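Local structure of UDP-N-acetylglucosamine--peptide N-acetylglucosaminyltransferase stabilizing protein GtfB (Streptococcus gordonii, 5E9T) at residues E86-I91 with L108-Q113; V102-W107 with R115-Y120; K286-L291 with I353-N358; Q309-I314 with N332-Q337. The protein forms a complex with the glycosyltransferase GtfA that attaches the first N-acetylglucosamine to the serine-rich repeat adhesin GspB before its export. All coordinates share one frame; numbering follows the deposited sequence.

Contact 1: E86-I91 with L108-Q113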
# COMPACT_ATOMS: atom_id res chain seq x y z
N GLU B 86 -0.26 -0.88 -9.39
CA GLU B 86 0.90 -1.11 -8.53
C GLU B 86 1.50 -2.48 -8.81
O GLU B 86 0.77 -3.48 -8.88
CB GLU B 86 0.51 -0.98 -7.06
CG GLU B 86 0.57 0.45 -6.54
CD GLU B 86 -0.08 0.61 -5.18
OE1 GLU B 86 -0.99 1.46 -5.05
OE2 GLU B 86 0.31 -0.12 -4.24
N GLU B 87 2.82 -2.52 -8.97
CA GLU B 87 3.49 -3.75 -9.37
C GLU B 87 3.37 -4.80 -8.28
O GLU B 87 3.61 -4.54 -7.10
CB GLU B 87 4.96 -3.48 -9.68
CG GLU B 87 5.69 -4.69 -10.25
CD GLU B 87 7.15 -4.42 -10.53
OE1 GLU B 87 7.72 -3.52 -9.87
OE2 GLU B 87 7.73 -5.09 -11.41
N ARG B 88 3.01 -6.01 -8.69
CA ARG B 88 2.82 -7.13 -7.78
C ARG B 88 3.74 -8.29 -8.13
O ARG B 88 4.47 -8.77 -7.25
CB ARG B 88 1.34 -7.55 -7.75
CG ARG B 88 0.48 -6.55 -6.99
CD ARG B 88 1.10 -6.18 -5.65
NE ARG B 88 0.18 -5.43 -4.80
CZ ARG B 88 0.34 -4.15 -4.46
NH1 ARG B 88 1.40 -3.47 -4.88
NH2 ARG B 88 -0.56 -3.56 -3.69
N ALA B 89 3.67 -8.81 -9.35
CA ALA B 89 4.54 -9.91 -9.75
C ALA B 89 5.31 -9.56 -11.02
O ALA B 89 4.93 -8.67 -11.78
CB ALA B 89 3.75 -11.19 -9.96
N ARG B 90 6.41 -10.28 -11.22
CA ARG B 90 7.11 -10.33 -12.50
C ARG B 90 6.94 -11.72 -13.09
O ARG B 90 7.22 -12.72 -12.41
CB ARG B 90 8.60 -10.01 -12.35
CG ARG B 90 8.90 -8.82 -11.48
CD ARG B 90 10.29 -8.28 -11.75
NE ARG B 90 10.56 -7.10 -10.93
CZ ARG B 90 10.94 -7.15 -9.66
NH1 ARG B 90 11.09 -8.32 -9.06
NH2 ARG B 90 11.16 -6.03 -8.99
N ILE B 91 6.48 -11.79 -14.34
CA ILE B 91 6.35 -13.06 -15.05
C ILE B 91 7.56 -13.20 -15.96
O ILE B 91 7.78 -12.37 -16.85
CB ILE B 91 5.04 -13.13 -15.84
CG1 ILE B 91 3.85 -13.19 -14.90
CG2 ILE B 91 5.06 -14.34 -16.77
CD1 ILE B 91 2.76 -12.24 -15.28
N LEU B 108 5.81 -10.04 -5.38
CA LEU B 108 6.45 -9.00 -4.58
C LEU B 108 5.51 -8.56 -3.47
O LEU B 108 4.30 -8.80 -3.51
CB LEU B 108 6.83 -7.79 -5.44
CG LEU B 108 7.49 -8.07 -6.79
CD1 LEU B 108 7.75 -6.77 -7.55
CD2 LEU B 108 8.78 -8.85 -6.60
N ASP B 109 6.09 -7.90 -2.46
CA ASP B 109 5.29 -7.19 -1.48
C ASP B 109 5.12 -5.74 -1.92
O ASP B 109 5.63 -5.31 -2.96
CB ASP B 109 5.89 -7.31 -0.08
CG ASP B 109 7.30 -6.74 0.02
OD1 ASP B 109 7.67 -5.83 -0.75
OD2 ASP B 109 8.05 -7.20 0.91
N LYS B 110 4.41 -4.95 -1.11
CA LYS B 110 4.05 -3.60 -1.52
C LYS B 110 5.25 -2.66 -1.55
O LYS B 110 5.17 -1.59 -2.17
CB LYS B 110 2.96 -3.04 -0.61
CG LYS B 110 1.66 -3.83 -0.68
CD LYS B 110 0.57 -3.19 0.15
CE LYS B 110 -0.73 -3.97 0.05
NZ LYS B 110 -1.88 -3.11 -0.35
N LYS B 111 6.36 -3.04 -0.92
CA LYS B 111 7.60 -2.28 -1.06
C LYS B 111 8.45 -2.79 -2.20
O LYS B 111 9.55 -2.26 -2.42
CB LYS B 111 8.40 -2.31 0.25
CG LYS B 111 7.68 -1.69 1.43
CD LYS B 111 8.45 -1.91 2.72
CE LYS B 111 7.64 -1.46 3.92
NZ LYS B 111 6.19 -1.66 3.72
N GLY B 112 7.99 -3.79 -2.95
CA GLY B 112 8.63 -4.22 -4.17
C GLY B 112 9.69 -5.29 -4.03
O GLY B 112 10.30 -5.67 -5.04
N GLN B 113 9.94 -5.80 -2.82
CA GLN B 113 10.94 -6.84 -2.64
C GLN B 113 10.39 -8.20 -3.05
O GLN B 113 9.18 -8.46 -2.99
CB GLN B 113 11.40 -6.92 -1.18
CG GLN B 113 11.49 -5.60 -0.46
CD GLN B 113 11.56 -5.79 1.04
OE1 GLN B 113 12.13 -6.78 1.52
NE2 GLN B 113 10.99 -4.85 1.78
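L108 leans over the peptide carbonyl of R88 and reaches on to two charged side chains. Its CB and CG each lie 3.1 Å from R88 O, the same oxygen that accepts the backbone N-H of L108 (L108 N to R88 O 2.6 Å). CG stands anti to the carbonyl carbon (chi1 -45°), and from it the two branches reach on to R90. CD1 sits 3.7 Å above one face of the R90 guanidinium, toward its rim, and also meets CD of E87, while CD2 approaches R90 NH1 at 3.4 Å. R90 NE and E87 OE2 form a salt bridge in which the oxygen lies well out of the guanidinium plane. Further along, K110 lays its CG over one face of the R88 guanidinium, with like charges close together (R88 NH2 to K110 NZ 3.6 Å). E86 OE2 bridges to R88 NH1 at 3.6 Å, and Y195 of the Gtf1 chain makes a cation-pi contact with R88. D109 to G112 form the type I turn of a hairpin. R88 and A89 both face V81, a classic beta bulge in strand 86-94. A leucine thus packs against one ion pair, E87 with R90, beside a second group in which E86 probably offsets the close charges of R88 and K110.

Contact 2: V102-W107 with R115-Y120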
# COMPACT_ATOMS: atom_id res chain seq x y z
N VAL B 102 5.34 -19.08 -19.92
CA VAL B 102 5.57 -18.81 -18.51
C VAL B 102 6.54 -19.84 -17.94
O VAL B 102 6.26 -21.04 -17.94
CB VAL B 102 4.26 -18.80 -17.71
CG1 VAL B 102 4.54 -18.47 -16.26
CG2 VAL B 102 3.28 -17.80 -18.31
N LYS B 103 7.67 -19.35 -17.45
CA LYS B 103 8.66 -20.15 -16.72
C LYS B 103 8.49 -19.97 -15.22
O LYS B 103 8.24 -20.93 -14.49
CB LYS B 103 10.07 -19.75 -17.17
CG LYS B 103 11.20 -20.15 -16.24
CD LYS B 103 12.50 -19.52 -16.72
CE LYS B 103 13.62 -19.63 -15.70
NZ LYS B 103 14.69 -18.63 -15.97
N GLN B 104 8.64 -18.73 -14.74
CA GLN B 104 8.63 -18.43 -13.32
C GLN B 104 7.96 -17.08 -13.10
O GLN B 104 8.26 -16.12 -13.82
CB GLN B 104 10.07 -18.43 -12.81
CG GLN B 104 10.32 -17.85 -11.44
CD GLN B 104 11.81 -17.69 -11.17
OE1 GLN B 104 12.64 -18.24 -11.90
NE2 GLN B 104 12.15 -16.93 -10.14
N VAL B 105 7.06 -17.00 -12.12
CA VAL B 105 6.40 -15.75 -11.77
C VAL B 105 6.84 -15.34 -10.36
O VAL B 105 6.74 -16.13 -9.42
CB VAL B 105 4.87 -15.85 -11.87
CG1 VAL B 105 4.33 -17.02 -11.07
CG2 VAL B 105 4.22 -14.56 -11.43
N ASP B 106 7.34 -14.11 -10.23
CA ASP B 106 7.99 -13.62 -9.02
C ASP B 106 7.06 -12.64 -8.31
O ASP B 106 6.91 -11.50 -8.76
CB ASP B 106 9.31 -12.94 -9.36
CG ASP B 106 10.48 -13.90 -9.39
OD1 ASP B 106 10.25 -15.11 -9.21
OD2 ASP B 106 11.62 -13.43 -9.60
N TRP B 107 6.49 -13.05 -7.18
CA TRP B 107 5.57 -12.20 -6.44
C TRP B 107 6.32 -11.26 -5.51
O TRP B 107 7.34 -11.63 -4.92
CB TRP B 107 4.57 -13.05 -5.65
CG TRP B 107 3.61 -13.77 -6.53
CD1 TRP B 107 3.67 -15.07 -6.92
CD2 TRP B 107 2.43 -13.22 -7.14
NE1 TRP B 107 2.61 -15.37 -7.74
CE2 TRP B 107 1.83 -14.25 -7.89
CE3 TRP B 107 1.83 -11.96 -7.13
CZ2 TRP B 107 0.66 -14.06 -8.61
CZ3 TRP B 107 0.66 -11.77 -7.85
CH2 TRP B 107 0.09 -12.82 -8.58
N ARG B 115 9.51 -12.05 -2.79
CA ARG B 115 9.01 -12.87 -1.69
C ARG B 115 8.81 -14.32 -2.11
O ARG B 115 9.35 -15.23 -1.47
CB ARG B 115 7.71 -12.28 -1.14
CG ARG B 115 7.88 -10.96 -0.40
CD ARG B 115 8.84 -11.09 0.78
NE ARG B 115 8.66 -9.99 1.73
CZ ARG B 115 9.49 -9.72 2.73
NH1 ARG B 115 10.58 -10.46 2.91
NH2 ARG B 115 9.24 -8.71 3.55
N LEU B 116 7.99 -14.55 -3.14
CA LEU B 116 7.80 -15.88 -3.71
C LEU B 116 8.31 -15.94 -5.14
O LEU B 116 8.18 -14.97 -5.90
CB LEU B 116 6.33 -16.29 -3.70
CG LEU B 116 5.57 -16.17 -2.39
CD1 LEU B 116 4.14 -16.64 -2.60
CD2 LEU B 116 6.26 -16.98 -1.29
N SER B 117 8.88 -17.09 -5.50
CA SER B 117 9.10 -17.47 -6.90
C SER B 117 8.32 -18.76 -7.12
O SER B 117 8.68 -19.81 -6.58
CB SER B 117 10.58 -17.67 -7.21
OG SER B 117 11.32 -16.47 -7.06
N GLU B 118 7.26 -18.68 -7.92
CA GLU B 118 6.47 -19.85 -8.27
C GLU B 118 6.89 -20.32 -9.66
O GLU B 118 6.90 -19.52 -10.60
CB GLU B 118 4.98 -19.54 -8.20
CG GLU B 118 4.55 -18.99 -6.84
CD GLU B 118 3.07 -18.67 -6.76
OE1 GLU B 118 2.38 -19.23 -5.88
OE2 GLU B 118 2.59 -17.86 -7.58
N ARG B 119 7.26 -21.59 -9.77
CA ARG B 119 7.95 -22.12 -10.94
C ARG B 119 7.02 -23.00 -11.76
O ARG B 119 6.28 -23.82 -11.21
CB ARG B 119 9.18 -22.91 -10.53
CG ARG B 119 9.86 -22.38 -9.29
CD ARG B 119 11.34 -22.19 -9.52
NE ARG B 119 12.02 -21.78 -8.29
CZ ARG B 119 13.08 -20.98 -8.26
NH1 ARG B 119 13.57 -20.49 -9.39
NH2 ARG B 119 13.64 -20.66 -7.11
N TYR B 120 7.10 -22.86 -13.08
CA TYR B 120 6.24 -23.58 -14.00
C TYR B 120 7.08 -24.50 -14.89
O TYR B 120 8.25 -24.22 -15.18
CB TYR B 120 5.42 -22.60 -14.85
CG TYR B 120 4.36 -21.89 -14.04
CD1 TYR B 120 4.70 -20.85 -13.17
CD2 TYR B 120 3.02 -22.25 -14.13
CE1 TYR B 120 3.74 -20.20 -12.42
CE2 TYR B 120 2.05 -21.60 -13.38
CZ TYR B 120 2.42 -20.58 -12.53
OH TYR B 120 1.47 -19.93 -11.78
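Y120 lies beside V102, whose CG1 stands over one face of the phenol ring, 4.2 Å from the centroid and 23° off the normal, a CH-pi contact offset toward the rim. V105 CG1 comes instead to the ring edge, 3.5 Å from Y120 CE1. Next along this face, W107 NE1 donates to E118 OE2 in a bent hydrogen bond whose very short modelled length is doubtful, with ring and carboxylate planes 79° apart. The same OE2 is shared with R188 of the Gtf1 chain, which also makes a cation-pi contact with W107. The two strands, 101-108 and 114-120, form a beta hairpin within a long antiparallel sheet. V105 with E118 and W107 with L116 are hydrogen-bonded pairs; Q104 with R119 and D106 with S117, alternating with them, are non-hydrogen-bonded ones. Where the strands near the turn, W107 O takes N-H groups from both R115 (3.1 Å) and, weakly, L116, a classic bulge. On the opposite face D106 OD1 is gripped twice, by the amide of Q104 (NE2 to OD1 2.8 Å), which comes on its syn side, and by the hydroxyl of S117 (OG to OD1 2.8 Å), which approaches from above the carboxylate plane. R119 lies alongside Q104, pointing the same way, and its NH2 bonds T130 OG1 on the next strand.

Contact 3: K286-L291 with I353-N358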
# COMPACT_ATOMS: atom_id res chain seq x y z
N LYS B 286 23.35 -14.93 -52.33
CA LYS B 286 23.49 -13.49 -52.43
C LYS B 286 22.90 -12.74 -51.24
O LYS B 286 22.90 -11.51 -51.26
CB LYS B 286 22.78 -13.03 -53.71
CG LYS B 286 22.74 -14.06 -54.79
CD LYS B 286 21.53 -13.92 -55.70
CE LYS B 286 20.33 -14.55 -55.15
NZ LYS B 286 19.08 -14.07 -55.77
N ASP B 287 22.41 -13.44 -50.24
CA ASP B 287 21.40 -12.87 -49.36
C ASP B 287 21.88 -12.78 -47.91
O ASP B 287 22.56 -13.67 -47.40
CB ASP B 287 20.12 -13.70 -49.45
CG ASP B 287 19.71 -13.96 -50.90
OD1 ASP B 287 19.52 -12.97 -51.64
OD2 ASP B 287 19.61 -15.13 -51.31
N ALA B 288 21.51 -11.67 -47.27
CA ALA B 288 21.82 -11.41 -45.87
C ALA B 288 20.59 -11.66 -45.01
O ALA B 288 19.46 -11.49 -45.46
CB ALA B 288 22.30 -9.97 -45.66
N LEU B 289 20.84 -12.12 -43.79
CA LEU B 289 19.78 -12.25 -42.79
C LEU B 289 20.29 -11.73 -41.47
O LEU B 289 21.27 -12.25 -40.93
CB LEU B 289 19.32 -13.70 -42.65
CG LEU B 289 18.36 -13.86 -41.49
CD1 LEU B 289 17.06 -13.11 -41.80
CD2 LEU B 289 18.10 -15.33 -41.21
N ILE B 290 19.64 -10.69 -40.94
CA ILE B 290 19.95 -10.15 -39.63
C ILE B 290 18.68 -10.13 -38.80
O ILE B 290 17.61 -9.75 -39.29
CB ILE B 290 20.55 -8.73 -39.69
CG1 ILE B 290 21.42 -8.55 -40.94
CG2 ILE B 290 21.33 -8.43 -38.41
CD1 ILE B 290 22.63 -9.45 -41.00
N LEU B 291 18.80 -10.51 -37.53
CA LEU B 291 17.71 -10.45 -36.58
C LEU B 291 18.06 -9.42 -35.52
O LEU B 291 19.02 -9.60 -34.77
CB LEU B 291 17.46 -11.81 -35.94
CG LEU B 291 16.93 -12.84 -36.92
CD1 LEU B 291 16.54 -14.09 -36.14
CD2 LEU B 291 15.76 -12.27 -37.71
N ILE B 353 24.55 -16.00 -45.31
CA ILE B 353 25.38 -15.34 -44.32
C ILE B 353 24.48 -14.91 -43.17
O ILE B 353 23.27 -14.76 -43.32
CB ILE B 353 26.16 -14.14 -44.89
CG1 ILE B 353 25.19 -13.09 -45.44
CG2 ILE B 353 27.15 -14.58 -45.94
CD1 ILE B 353 24.89 -11.98 -44.45
N TYR B 354 25.10 -14.70 -42.01
CA TYR B 354 24.48 -13.93 -40.94
C TYR B 354 25.52 -12.94 -40.43
O TYR B 354 26.49 -13.34 -39.78
CB TYR B 354 23.96 -14.82 -39.81
CG TYR B 354 23.19 -14.05 -38.76
CD1 TYR B 354 21.81 -14.13 -38.68
CD2 TYR B 354 23.83 -13.23 -37.85
CE1 TYR B 354 21.10 -13.41 -37.73
CE2 TYR B 354 23.14 -12.51 -36.91
CZ TYR B 354 21.77 -12.60 -36.85
OH TYR B 354 21.09 -11.88 -35.89
N LEU B 355 25.29 -11.66 -40.68
CA LEU B 355 26.15 -10.63 -40.11
C LEU B 355 25.64 -10.32 -38.71
O LEU B 355 24.47 -9.96 -38.55
CB LEU B 355 26.14 -9.38 -40.99
CG LEU B 355 26.57 -9.51 -42.45
CD1 LEU B 355 25.82 -8.52 -43.35
CD2 LEU B 355 28.08 -9.34 -42.58
N ASP B 356 26.50 -10.43 -37.70
CA ASP B 356 26.02 -10.14 -36.35
C ASP B 356 26.42 -8.68 -36.13
O ASP B 356 27.49 -8.37 -35.61
CB ASP B 356 26.64 -11.08 -35.33
CG ASP B 356 25.85 -11.17 -34.05
OD1 ASP B 356 24.65 -10.81 -34.07
OD2 ASP B 356 26.41 -11.63 -33.03
N ILE B 357 25.52 -7.81 -36.56
CA ILE B 357 25.77 -6.38 -36.65
C ILE B 357 24.88 -5.55 -35.74
O ILE B 357 25.12 -4.34 -35.60
CB ILE B 357 25.63 -5.93 -38.11
CG1 ILE B 357 24.48 -6.72 -38.73
CG2 ILE B 357 26.90 -6.24 -38.87
CD1 ILE B 357 24.12 -6.34 -40.13
N ASN B 358 23.85 -6.14 -35.15
CA ASN B 358 22.80 -5.44 -34.43
C ASN B 358 23.25 -5.04 -33.03
O ASN B 358 24.26 -5.51 -32.50
CB ASN B 358 21.52 -6.27 -34.37
CG ASN B 358 21.79 -7.72 -34.07
OD1 ASN B 358 22.93 -8.14 -33.93
ND2 ASN B 358 20.72 -8.51 -33.95
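I353 begins the contact by reaching A288: its CD1 lies 3.4 Å from A288 CA and 3.5 Å from A288 CB, while CG1 stands against D287 O. Y354 follows. Its CG is anti to the backbone N (chi1 -174°), and one face of the ring is turned to L289 O, the nearest ring atom being CD1. At the far end of the ring, Y354 OH accepts the N-H of L291 (L291 N to Y354 OH 3.1 Å, 157° at the hydrogen), so the acceptor for this backbone N-H is a side-chain oxygen. L355 returns to plain hydrocarbon: its CB meets I290 CD1 at 3.5 Å. D356, the centre of an inverse gamma turn, bends the chain, and I357 crosses I290 at about a right angle, its CD1 3.6 Å from I290 CD1. That one methyl of I290 therefore touches both L355 and I357. N358 lies near the end of strand 287-291, though its modelled approach to L291 is doubtful. Helix 341-350 lies against L289, L291 and Y354, and helix 366-372 against L291, Y354 and D356. The strands 287-291 and 353-356 run in the same sense but splay by 42°, with hardly any backbone pairing between them, an arrangement consistent with adjacent strands of a Rossmann-like alpha/beta domain, as in the GT-B fold.

Contact 4: Q309-I314 with N332-Q337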
# COMPACT_ATOMS: atom_id res chain seq x y z
N GLN B 309 25.46 -5.76 -54.54
CA GLN B 309 25.03 -7.04 -55.10
C GLN B 309 24.36 -7.93 -54.07
O GLN B 309 23.62 -8.85 -54.45
CB GLN B 309 26.23 -7.79 -55.71
CG GLN B 309 27.43 -8.03 -54.78
CD GLN B 309 28.22 -6.77 -54.51
OE1 GLN B 309 27.66 -5.74 -54.19
NE2 GLN B 309 29.54 -6.86 -54.63
N LEU B 310 24.60 -7.69 -52.79
CA LEU B 310 24.16 -8.57 -51.72
C LEU B 310 22.77 -8.15 -51.23
O LEU B 310 22.56 -6.98 -50.90
CB LEU B 310 25.17 -8.54 -50.58
CG LEU B 310 25.40 -9.77 -49.69
CD1 LEU B 310 25.92 -10.94 -50.51
CD2 LEU B 310 26.37 -9.41 -48.58
N VAL B 311 21.84 -9.10 -51.20
CA VAL B 311 20.52 -8.85 -50.62
C VAL B 311 20.65 -8.76 -49.11
O VAL B 311 21.39 -9.53 -48.49
CB VAL B 311 19.53 -9.95 -51.02
CG1 VAL B 311 18.14 -9.67 -50.45
CG2 VAL B 311 19.48 -10.10 -52.53
N PHE B 312 19.95 -7.80 -48.50
CA PHE B 312 19.99 -7.58 -47.05
C PHE B 312 18.59 -7.73 -46.49
O PHE B 312 17.71 -6.91 -46.78
CB PHE B 312 20.57 -6.20 -46.71
CG PHE B 312 22.07 -6.11 -46.87
CD1 PHE B 312 22.85 -5.45 -45.93
CD2 PHE B 312 22.69 -6.66 -47.96
CE1 PHE B 312 24.23 -5.37 -46.09
CE2 PHE B 312 24.06 -6.58 -48.11
CZ PHE B 312 24.82 -5.94 -47.18
N ARG B 313 18.38 -8.77 -45.69
CA ARG B 313 17.10 -9.00 -45.04
C ARG B 313 17.27 -8.83 -43.54
O ARG B 313 18.07 -9.54 -42.91
CB ARG B 313 16.54 -10.38 -45.37
CG ARG B 313 16.67 -10.72 -46.83
CD ARG B 313 15.50 -11.53 -47.31
NE ARG B 313 15.53 -11.65 -48.76
CZ ARG B 313 16.02 -12.70 -49.40
NH1 ARG B 313 16.52 -13.72 -48.72
NH2 ARG B 313 16.02 -12.72 -50.73
N ILE B 314 16.52 -7.90 -42.96
CA ILE B 314 16.55 -7.63 -41.53
C ILE B 314 15.15 -7.83 -40.98
O ILE B 314 14.17 -7.37 -41.58
CB ILE B 314 17.07 -6.21 -41.24
CG1 ILE B 314 18.46 -6.06 -41.85
CG2 ILE B 314 17.07 -5.92 -39.75
CD1 ILE B 314 19.27 -5.03 -41.20
N ASN B 332 18.17 -2.37 -52.50
CA ASN B 332 19.18 -3.34 -52.11
C ASN B 332 18.81 -4.06 -50.82
O ASN B 332 19.36 -5.13 -50.54
CB ASN B 332 20.52 -2.59 -52.00
CG ASN B 332 21.64 -3.41 -51.40
OD1 ASN B 332 22.63 -2.84 -50.95
ND2 ASN B 332 21.51 -4.73 -51.39
N VAL B 333 17.90 -3.50 -50.05
CA VAL B 333 17.52 -4.03 -48.75
C VAL B 333 16.09 -4.56 -48.82
O VAL B 333 15.25 -4.02 -49.54
CB VAL B 333 17.68 -2.94 -47.67
CG1 VAL B 333 16.87 -3.25 -46.45
CG2 VAL B 333 19.17 -2.77 -47.31
N VAL B 334 15.84 -5.67 -48.12
CA VAL B 334 14.49 -6.18 -47.86
C VAL B 334 14.31 -6.29 -46.35
O VAL B 334 15.14 -6.89 -45.67
CB VAL B 334 14.25 -7.55 -48.52
CG1 VAL B 334 12.75 -7.89 -48.54
CG2 VAL B 334 14.85 -7.61 -49.92
N LEU B 335 13.21 -5.73 -45.83
CA LEU B 335 12.97 -5.67 -44.39
C LEU B 335 11.68 -6.36 -43.99
O LEU B 335 10.63 -6.14 -44.61
CB LEU B 335 12.98 -4.22 -43.89
CG LEU B 335 14.32 -3.54 -44.11
CD1 LEU B 335 14.38 -2.17 -43.44
CD2 LEU B 335 15.43 -4.46 -43.60
N TYR B 336 11.76 -7.17 -42.94
CA TYR B 336 10.64 -7.95 -42.42
C TYR B 336 10.34 -7.47 -41.01
O TYR B 336 11.20 -7.59 -40.13
CB TYR B 336 10.98 -9.45 -42.43
CG TYR B 336 11.20 -10.04 -43.81
CD1 TYR B 336 12.33 -9.74 -44.56
CD2 TYR B 336 10.28 -10.93 -44.35
CE1 TYR B 336 12.53 -10.28 -45.82
CE2 TYR B 336 10.47 -11.49 -45.60
CZ TYR B 336 11.60 -11.16 -46.33
OH TYR B 336 11.78 -11.72 -47.58
N GLN B 337 9.15 -6.93 -40.79
CA GLN B 337 8.80 -6.40 -39.48
C GLN B 337 7.60 -7.14 -38.92
O GLN B 337 6.72 -7.60 -39.66
CB GLN B 337 8.52 -4.89 -39.54
CG GLN B 337 7.16 -4.50 -40.06
CD GLN B 337 7.04 -3.00 -40.23
OE1 GLN B 337 8.04 -2.29 -40.26
NE2 GLN B 337 5.80 -2.52 -40.31
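F312 and V333 pair in the parallel strands of a beta-alpha-beta unit (strand 311-315, helix 322-325, strand 333-336), and the sheet they share has a different relief on each side. On the side of F312, V333, I314 and L335, the CG2 methyl of V333 rests on F312 CB at 3.8 Å, beside the root of the ring. One step on, L335 and I314 lie side by side, pointing the same way, and L335 CD2 rests against I314 CB (3.4 Å) and CG1 (3.8 Å). Helix 300-306 packs over this side, touching F312, I314 and V333. On the other side V311 CG1 meets V334 CG2 at 3.9 Å, and the aliphatic part of R313 runs alongside Y336, its CD 3.6 Å from ring atom CE1. The guanidinium and phenol planes there stand 84° apart. L347 of helix 341-350 touches both R313 and Y336, while N447 of the Gtf1 chain packs on V334 and Y336. Backbone bonds run alternately across the strands, from V334 N to F312 O, I314 N to V334 O and Y336 N to I314 O. At the start of the pair N332 ND2 donates to L310 O (2.5 Å), the oxygen lying only 3° out of the asparagine amide plane.

How the contacts relate
Contacts 1 and 2 belong to one antiparallel sheet, with centres 12 Å apart. Their segments alternate along the chain, and they also touch: A89 CB packs on W107 CE3 at 3.5 Å, and D109 of the turn in contact 1 makes a salt bridge through OD2 to R115 NE of contact 2. Both reach the Gtf1 chain, as does contact 4, whereas contact 3 touches no other chain. The R88 side chain lies about 8 Å from a bound magnesium ion. Contacts 3 and 4, with centres 9 Å apart, form a second neighbourhood, contact 4 nested within the loop that contact 3 closes; strands 287-291 and 311-315 are adjacent in the same parallel sheet. The nearest atoms of contacts 2 and 3 are about 20 Å apart.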